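Local coordinates for protein 30-kDa cleavage and polyadenylation specificity factor 30 (Arabidopsis thaliana, PDB 5ZUU) that recognises m6A-modified RNA through its YTH domain and, within the CPSF complex, helps select poly(A) sites during pre-mRNA 3'-end formation, at residues A[49-62]-A[71-83]. Residues are numbered along the deposited sequence; the frame is centred on the assembly and turned at random.
Sequences LNEAFDSVENVILI and FQGCAKMTSRIGG
Leu61 and Ala75 form an antiparallel hydrogen-bonded pair in the beta hairpin of strands 58-65 and 70-77, at the heart of the mixed sheet of the YTH domain. Leu61 N reaches Ala75 O at 2.8 Å, Ala75 N returns a bond to Leu61 O, and Met77 N binds Val59 O. Where strand 58-65 begins, Lys76 NZ binds OD1 of the buried Asn58 at 2.7 Å. On one side of the hairpin, Ile60, Ile62 and Cys74 pack closely, with Ile62 and Cys74 also meeting helix 142-154; Ile62 CG2 comes within 3.6 Å of Phe71 CD1.

At the end of the strand, Met77 fills the angle between sheet and helix 46-55. With CG anti to the backbone N (chi1 -175°) and the chain extended, its CE reaches Leu49 CB at 3.9 Å while SD makes an oblique Met-aromatic contact with Phe53. Met77 O, at the edge of that ring, is buried without a polar partner, and the backbone at Ser79 and Arg80 passes over one ring face.

The outer side is more open and polar. Asn50 holds the backbone of Ile81 at both ends of its amide: OD1 accepts from Ile81 N at 2.7 Å, in the carbonyl plane, and ND2 donates to Ile81 O at 2.9 Å. An alanine here is likely to leave both Ile81 backbone groups without these mates and 71-83 less firmly tied to the helix. The Asn50 amide also stacks on the Arg80 guanidinium, their planes 14° apart. Arg80 meets exposed Asp54 side-on in a nearly coplanar salt bridge, NE to OD1 at 2.8 Å and NH1 to OD2 at 3.0 Å, each oxygen using its syn lone pair.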
ATOM      1  N   LEU A  49       0.220   1.906 -12.794  1.00 11.98           N
ATOM      2  CA  LEU A  49      -0.049   2.743 -11.659  1.00 12.95           C
ATOM      3  C   LEU A  49      -0.270   4.164 -12.125  1.00 12.08           C
ATOM      4  O   LEU A  49      -1.108   4.815 -11.531  1.00 13.25           O
ATOM      5  CB  LEU A  49       1.038   2.688 -10.549  1.00 12.47           C
ATOM      6  CG  LEU A  49       1.194   1.325  -9.926  1.00 13.08           C
ATOM      7  CD1 LEU A  49       2.204   1.389  -8.817  1.00 12.95           C
ATOM      8  CD2 LEU A  49      -0.120   0.738  -9.400  1.00 14.01           C
ATOM      9  N   ASN A  50       0.415   4.642 -13.166  1.00 11.15           N
ATOM     10  CA  ASN A  50       0.180   6.036 -13.593  1.00 11.37           C
ATOM     11  C   ASN A  50      -1.204   6.186 -14.233  1.00 11.39           C
ATOM     12  O   ASN A  50      -1.864   7.229 -14.098  1.00 10.90           O
ATOM     13  CB  ASN A  50       1.293   6.576 -14.534  1.00 11.64           C
ATOM     14  CG  ASN A  50       2.520   7.102 -13.785  1.00 12.13           C
ATOM     15  OD1 ASN A  50       2.466   7.340 -12.583  1.00 12.08           O
ATOM     16  ND2 ASN A  50       3.638   7.253 -14.493  1.00 10.97           N
ATOM     17  N   GLU A  51      -1.654   5.154 -14.940  1.00 11.62           N
ATOM     18  CA  GLU A  51      -2.969   5.200 -15.548  1.00 12.03           C
ATOM     19  C   GLU A  51      -4.022   5.291 -14.437  1.00 11.21           C
ATOM     20  O   GLU A  51      -5.005   5.994 -14.543  1.00 11.34           O
ATOM     21  CB  GLU A  51      -3.160   3.945 -16.456  1.00 14.40           C
ATOM     22  CG  GLU A  51      -4.403   3.923 -17.379  1.00 16.86           C
ATOM     23  CD  GLU A  51      -5.722   3.476 -16.677  1.00 22.38           C
ATOM     24  OE1 GLU A  51      -6.837   3.803 -17.176  1.00 28.47           O
ATOM     25  OE2 GLU A  51      -5.686   2.809 -15.618  1.00 23.42           O
ATOM     26  N   ALA A  52      -3.844   4.526 -13.373  1.00 11.39           N
ATOM     27  CA  ALA A  52      -4.781   4.574 -12.225  1.00 10.91           C
ATOM     28  C   ALA A  52      -4.675   5.947 -11.539  1.00 10.51           C
ATOM     29  O   ALA A  52      -5.697   6.585 -11.300  1.00  9.17           O
ATOM     30  CB  ALA A  52      -4.473   3.443 -11.265  1.00 11.14           C
ATOM     31  N   PHE A  53      -3.451   6.426 -11.318  1.00 10.07           N
ATOM     32  CA  PHE A  53      -3.271   7.689 -10.672  1.00 11.21           C
ATOM     33  C   PHE A  53      -3.967   8.783 -11.426  1.00 13.20           C
ATOM     34  O   PHE A  53      -4.608   9.605 -10.822  1.00 13.80           O
ATOM     35  CB  PHE A  53      -1.779   8.038 -10.508  1.00 11.44           C
ATOM     36  CG  PHE A  53      -1.530   9.265  -9.672  1.00 11.25           C
ATOM     37  CD1 PHE A  53      -1.462   9.172  -8.290  1.00 10.59           C
ATOM     38  CD2 PHE A  53      -1.317  10.514 -10.291  1.00 12.06           C
ATOM     39  CE1 PHE A  53      -1.222  10.320  -7.525  1.00 11.09           C
ATOM     40  CE2 PHE A  53      -1.062  11.663  -9.535  1.00 12.12           C
ATOM     41  CZ  PHE A  53      -1.009  11.547  -8.146  1.00 11.73           C
ATOM     42  N   ASP A  54      -3.913   8.782 -12.759  1.00 14.50           N
ATOM     43  CA  ASP A  54      -4.571   9.827 -13.526  1.00 14.31           C
ATOM     44  C   ASP A  54      -6.094   9.681 -13.525  1.00 15.37           C
ATOM     45  O   ASP A  54      -6.784  10.683 -13.713  1.00 15.13           O
ATOM     46  CB  ASP A  54      -4.102   9.807 -15.016  1.00 14.88           C
ATOM     47  CG  ASP A  54      -2.648  10.112 -15.192  1.00 15.20           C
ATOM     48  OD1 ASP A  54      -1.949  10.573 -14.243  1.00 15.82           O
ATOM     49  OD2 ASP A  54      -2.172   9.784 -16.298  1.00 17.42           O
ATOM     50  N   SER A  55      -6.610   8.454 -13.416  1.00 14.74           N
ATOM     51  CA  SER A  55      -8.034   8.168 -13.599  1.00 15.35           C
ATOM     52  C   SER A  55      -8.956   8.528 -12.442  1.00 16.47           C
ATOM     53  O   SER A  55     -10.130   8.780 -12.679  1.00 16.83           O
ATOM     54  CB  SER A  55      -8.260   6.670 -13.838  1.00 14.63           C
ATOM     55  OG  SER A  55      -7.823   5.948 -12.698  1.00 13.33           O
ATOM     56  N   VAL A  56      -8.466   8.457 -11.203  1.00 15.68           N
ATOM     57  CA  VAL A  56      -9.347   8.584 -10.011  1.00 15.45           C
ATOM     58  C   VAL A  56      -8.653   9.400  -8.983  1.00 16.98           C
ATOM     59  O   VAL A  56      -7.444   9.520  -9.032  1.00 18.05           O
ATOM     60  CB  VAL A  56      -9.703   7.195  -9.360  1.00 13.60           C
ATOM     61  CG1 VAL A  56     -10.531   6.340 -10.283  1.00 13.16           C
ATOM     62  CG2 VAL A  56      -8.460   6.427  -8.979  1.00 13.60           C
ATOM     63  N   GLU A  57      -9.383   9.819  -7.972  1.00 20.28           N
ATOM     64  CA  GLU A  57      -8.841  10.702  -6.906  1.00 21.20           C
ATOM     65  C   GLU A  57      -7.866   9.974  -5.951  1.00 18.98           C
ATOM     66  O   GLU A  57      -6.929  10.596  -5.375  1.00 17.25           O
ATOM     67  CB  GLU A  57     -10.020  11.368  -6.167  1.00 25.95           C
ATOM     68  CG  GLU A  57      -9.688  12.403  -5.090  1.00 34.72           C
ATOM     69  CD  GLU A  57      -8.743  13.532  -5.529  1.00 44.10           C
ATOM     70  OE1 GLU A  57      -8.580  13.800  -6.751  1.00 58.30           O
ATOM     71  OE2 GLU A  57      -8.143  14.189  -4.637  1.00 52.60           O
ATOM     72  N   ASN A  58      -8.088   8.672  -5.760  1.00 16.28           N
ATOM     73  CA  ASN A  58      -7.296   7.882  -4.829  1.00 15.59           C
ATOM     74  C   ASN A  58      -6.999   6.487  -5.345  1.00 14.20           C
ATOM     75  O   ASN A  58      -7.908   5.717  -5.675  1.00 13.49           O
ATOM     76  CB  ASN A  58      -8.067   7.675  -3.537  1.00 17.02           C
ATOM     77  CG  ASN A  58      -8.468   8.952  -2.894  1.00 17.24           C
ATOM     78  OD1 ASN A  58      -7.647   9.663  -2.368  1.00 19.09           O
ATOM     79  ND2 ASN A  58      -9.741   9.195  -2.840  1.00 19.32           N
ATOM     80  N   VAL A  59      -5.720   6.186  -5.432  1.00 13.12           N
ATOM     81  CA  VAL A  59      -5.241   4.887  -5.719  1.00 12.03           C
ATOM     82  C   VAL A  59      -4.744   4.368  -4.406  1.00 11.78           C
ATOM     83  O   VAL A  59      -3.833   4.961  -3.729  1.00 11.19           O
ATOM     84  CB  VAL A  59      -4.112   4.950  -6.762  1.00 12.37           C
ATOM     85  CG1 VAL A  59      -3.511   3.563  -6.987  1.00 11.83           C
ATOM     86  CG2 VAL A  59      -4.663   5.505  -8.044  1.00 11.45           C
ATOM     87  N   ILE A  60      -5.404   3.298  -3.994  1.00 11.04           N
ATOM     88  CA  ILE A  60      -5.113   2.622  -2.750  1.00 11.65           C
ATOM     89  C   ILE A  60      -4.284   1.357  -3.002  1.00 11.91           C
ATOM     90  O   ILE A  60      -4.714   0.457  -3.728  1.00 11.54           O
ATOM     91  CB  ILE A  60      -6.413   2.303  -1.971  1.00 11.40           C
ATOM     92  CG1 ILE A  60      -7.237   3.591  -1.801  1.00 11.69           C
ATOM     93  CG2 ILE A  60      -6.083   1.651  -0.595  1.00 11.26           C
ATOM     94  CD1 ILE A  60      -6.482   4.739  -1.144  1.00 12.17           C
ATOM     95  N   LEU A  61      -3.092   1.318  -2.415  1.00 11.95           N
ATOM     96  CA  LEU A  61      -2.121   0.201  -2.546  1.00 11.18           C
ATOM     97  C   LEU A  61      -2.160  -0.623  -1.277  1.00 11.00           C
ATOM     98  O   LEU A  61      -1.763  -0.159  -0.232  1.00 11.05           O
ATOM     99  CB  LEU A  61      -0.732   0.802  -2.718  1.00 11.22           C
ATOM    100  CG  LEU A  61      -0.621   1.824  -3.871  1.00 11.13           C
ATOM    101  CD1 LEU A  61       0.771   2.356  -3.934  1.00 11.45           C
ATOM    102  CD2 LEU A  61      -0.968   1.188  -5.220  1.00 10.74           C
ATOM    103  N   ILE A  62      -2.617  -1.862  -1.388  1.00 10.69           N
ATOM    104  CA  ILE A  62      -2.689  -2.794  -0.316  1.00 10.53           C
ATOM    105  C   ILE A  62      -1.466  -3.686  -0.368  1.00 11.00           C
ATOM    106  O   ILE A  62      -1.352  -4.539  -1.259  1.00 11.45           O
ATOM    107  CB  ILE A  62      -3.988  -3.631  -0.449  1.00 10.59           C
ATOM    108  CG1 ILE A  62      -5.207  -2.708  -0.384  1.00 10.75           C
ATOM    109  CG2 ILE A  62      -4.080  -4.710   0.617  1.00 10.82           C
ATOM    110  CD1 ILE A  62      -6.567  -3.388  -0.721  1.00 11.06           C
ATOM    111  N   PHE A  71      -1.500  -9.541   4.707  1.00 12.84           N
ATOM    112  CA  PHE A  71      -1.425  -8.165   4.253  1.00 11.92           C
ATOM    113  C   PHE A  71      -0.966  -7.331   5.415  1.00 11.99           C
ATOM    114  O   PHE A  71      -1.403  -7.596   6.519  1.00 13.08           O
ATOM    115  CB  PHE A  71      -2.771  -7.663   3.747  1.00 11.06           C
ATOM    116  CG  PHE A  71      -3.280  -8.398   2.523  1.00 11.11           C
ATOM    117  CD1 PHE A  71      -2.818  -8.072   1.236  1.00 11.49           C
ATOM    118  CD2 PHE A  71      -4.210  -9.454   2.653  1.00 11.58           C
ATOM    119  CE1 PHE A  71      -3.282  -8.780   0.122  1.00 11.58           C
ATOM    120  CE2 PHE A  71      -4.682 -10.171   1.529  1.00 11.41           C
ATOM    121  CZ  PHE A  71      -4.217  -9.832   0.278  1.00 11.43           C
ATOM    122  N   GLN A  72      -0.151  -6.293   5.154  1.00 11.74           N
ATOM    123  CA  GLN A  72       0.419  -5.437   6.170  1.00 11.10           C
ATOM    124  C   GLN A  72      -0.156  -4.016   6.200  1.00 12.15           C
ATOM    125  O   GLN A  72       0.206  -3.173   7.069  1.00 13.12           O
ATOM    126  CB  GLN A  72       1.921  -5.331   5.988  1.00 10.82           C
ATOM    127  CG  GLN A  72       2.737  -6.490   6.458  1.00 11.38           C
ATOM    128  CD  GLN A  72       2.732  -7.695   5.513  1.00 11.53           C
ATOM    129  OE1 GLN A  72       2.694  -7.544   4.309  1.00 10.94           O
ATOM    130  NE2 GLN A  72       2.751  -8.872   6.069  1.00 12.16           N
ATOM    131  N   GLY A  73      -1.031  -3.664   5.281  1.00 12.61           N
ATOM    132  CA  GLY A  73      -1.620  -2.299   5.317  1.00 12.59           C
ATOM    133  C   GLY A  73      -1.955  -1.767   3.964  1.00 12.22           C
ATOM    134  O   GLY A  73      -1.884  -2.522   2.957  1.00 12.89           O
ATOM    135  N   CYS A  74      -2.312  -0.490   3.943  1.00 11.76           N
ATOM    136  CA  CYS A  74      -2.686   0.206   2.751  1.00 11.55           C
ATOM    137  C   CYS A  74      -2.188   1.655   2.809  1.00 11.42           C
ATOM    138  O   CYS A  74      -2.046   2.235   3.883  1.00  9.71           O
ATOM    139  CB  CYS A  74      -4.192   0.085   2.457  1.00 11.98           C
ATOM    140  SG  CYS A  74      -5.316   0.938   3.550  1.00 13.86           S
ATOM    141  N   ALA A  75      -1.809   2.137   1.622  1.00 12.06           N
ATOM    142  CA  ALA A  75      -1.283   3.492   1.374  1.00 12.64           C
ATOM    143  C   ALA A  75      -1.985   4.094   0.204  1.00 12.78           C
ATOM    144  O   ALA A  75      -2.517   3.385  -0.628  1.00 13.12           O
ATOM    145  CB  ALA A  75       0.225   3.431   1.126  1.00 12.77           C
ATOM    146  N   LYS A  76      -2.076   5.408   0.190  1.00 12.55           N
ATOM    147  CA  LYS A  76      -2.502   6.130  -0.955  1.00 12.95           C
ATOM    148  C   LYS A  76      -1.258   6.485  -1.796  1.00 13.08           C
ATOM    149  O   LYS A  76      -0.266   6.969  -1.250  1.00 12.41           O
ATOM    150  CB  LYS A  76      -3.167   7.440  -0.521  1.00 13.42           C
ATOM    151  CG  LYS A  76      -3.629   8.280  -1.674  1.00 13.67           C
ATOM    152  CD  LYS A  76      -4.247   9.536  -1.134  1.00 14.04           C
ATOM    153  CE  LYS A  76      -4.095  10.678  -2.075  1.00 14.76           C
ATOM    154  NZ  LYS A  76      -5.199  10.681  -3.038  1.00 16.38           N
ATOM    155  N   MET A  77      -1.324   6.251  -3.100  1.00 12.65           N
ATOM    156  CA  MET A  77      -0.307   6.738  -4.035  1.00 12.62           C
ATOM    157  C   MET A  77      -0.432   8.258  -4.090  1.00 12.05           C
ATOM    158  O   MET A  77      -1.453   8.750  -4.474  1.00 12.89           O
ATOM    159  CB  MET A  77      -0.562   6.125  -5.388  1.00 13.31           C
ATOM    160  CG  MET A  77       0.466   6.417  -6.446  1.00 13.54           C
ATOM    161  SD  MET A  77       0.038   5.580  -7.973  1.00 14.01           S
ATOM    162  CE  MET A  77       1.367   6.210  -9.027  1.00 14.33           C
ATOM    163  N   THR A  78       0.559   9.017  -3.668  1.00 11.97           N
ATOM    164  CA  THR A  78       0.394  10.486  -3.664  1.00 12.69           C
ATOM    165  C   THR A  78       1.214  11.245  -4.651  1.00 14.34           C
ATOM    166  O   THR A  78       1.086  12.451  -4.683  1.00 17.91           O
ATOM    167  CB  THR A  78       0.695  11.056  -2.293  1.00 12.46           C
ATOM    168  OG1 THR A  78       1.952  10.579  -1.880  1.00 11.97           O
ATOM    169  CG2 THR A  78      -0.298  10.512  -1.277  1.00 12.47           C
ATOM    170  N   SER A  79       2.055  10.599  -5.458  1.00 13.61           N
ATOM    171  CA  SER A  79       2.562  11.287  -6.634  1.00 13.89           C
ATOM    172  C   SER A  79       2.516  10.354  -7.843  1.00 13.69           C
ATOM    173  O   SER A  79       2.499   9.141  -7.706  1.00 13.52           O
ATOM    174  CB  SER A  79       3.977  11.840  -6.434  1.00 12.47           C
ATOM    175  OG  SER A  79       4.906  10.774  -6.376  1.00 12.22           O
ATOM    176  N   ARG A  80       2.506  10.975  -9.013  1.00 14.69           N
ATOM    177  CA  ARG A  80       2.593  10.301 -10.295  1.00 15.77           C
ATOM    178  C   ARG A  80       4.043   9.800 -10.451  1.00 16.60           C
ATOM    179  O   ARG A  80       4.933  10.432  -9.999  1.00 20.09           O
ATOM    180  CB  ARG A  80       2.180  11.249 -11.405  1.00 15.92           C
ATOM    181  CG  ARG A  80       2.027  10.526 -12.749  1.00 16.72           C
ATOM    182  CD  ARG A  80       1.395  11.453 -13.728  1.00 16.75           C
ATOM    183  NE  ARG A  80       0.818  10.755 -14.883  1.00 17.83           N
ATOM    184  CZ  ARG A  80       1.484  10.350 -15.987  1.00 18.51           C
ATOM    185  NH1 ARG A  80       0.782   9.791 -16.980  1.00 18.50           N
ATOM    186  NH2 ARG A  80       2.813  10.476 -16.128  1.00 15.69           N
ATOM    187  N   ILE A  81       4.269   8.606 -10.962  1.00 16.82           N
ATOM    188  CA  ILE A  81       5.638   8.116 -11.170  1.00 16.58           C
ATOM    189  C   ILE A  81       6.291   8.899 -12.340  1.00 18.12           C
ATOM    190  O   ILE A  81       5.739   9.003 -13.440  1.00 17.11           O
ATOM    191  CB  ILE A  81       5.678   6.618 -11.499  1.00 15.06           C
ATOM    192  CG1 ILE A  81       4.990   5.751 -10.394  1.00 14.91           C
ATOM    193  CG2 ILE A  81       7.122   6.193 -11.661  1.00 15.37           C
ATOM    194  CD1 ILE A  81       4.739   4.274 -10.762  1.00 13.38           C
ATOM    195  N   GLY A  82       7.503   9.364 -12.101  1.00 20.14           N
ATOM    196  CA  GLY A  82       8.213  10.255 -12.999  1.00 23.18           C
ATOM    197  C   GLY A  82       8.449  11.447 -12.118  1.00 25.98           C
ATOM    198  O   GLY A  82       7.650  11.739 -11.242  1.00 41.51           O
ATOM    199  N   GLY A  83       9.540  12.112 -12.236  1.00 23.65           N
ATOM    200  CA  GLY A  83       9.699  13.269 -11.328  1.00 23.01           C
ATOM    201  C   GLY A  83      10.543  12.815 -10.139  1.00 23.48           C
ATOM    202  O   GLY A  83      10.386  11.691  -9.630  1.00 22.60           O
TER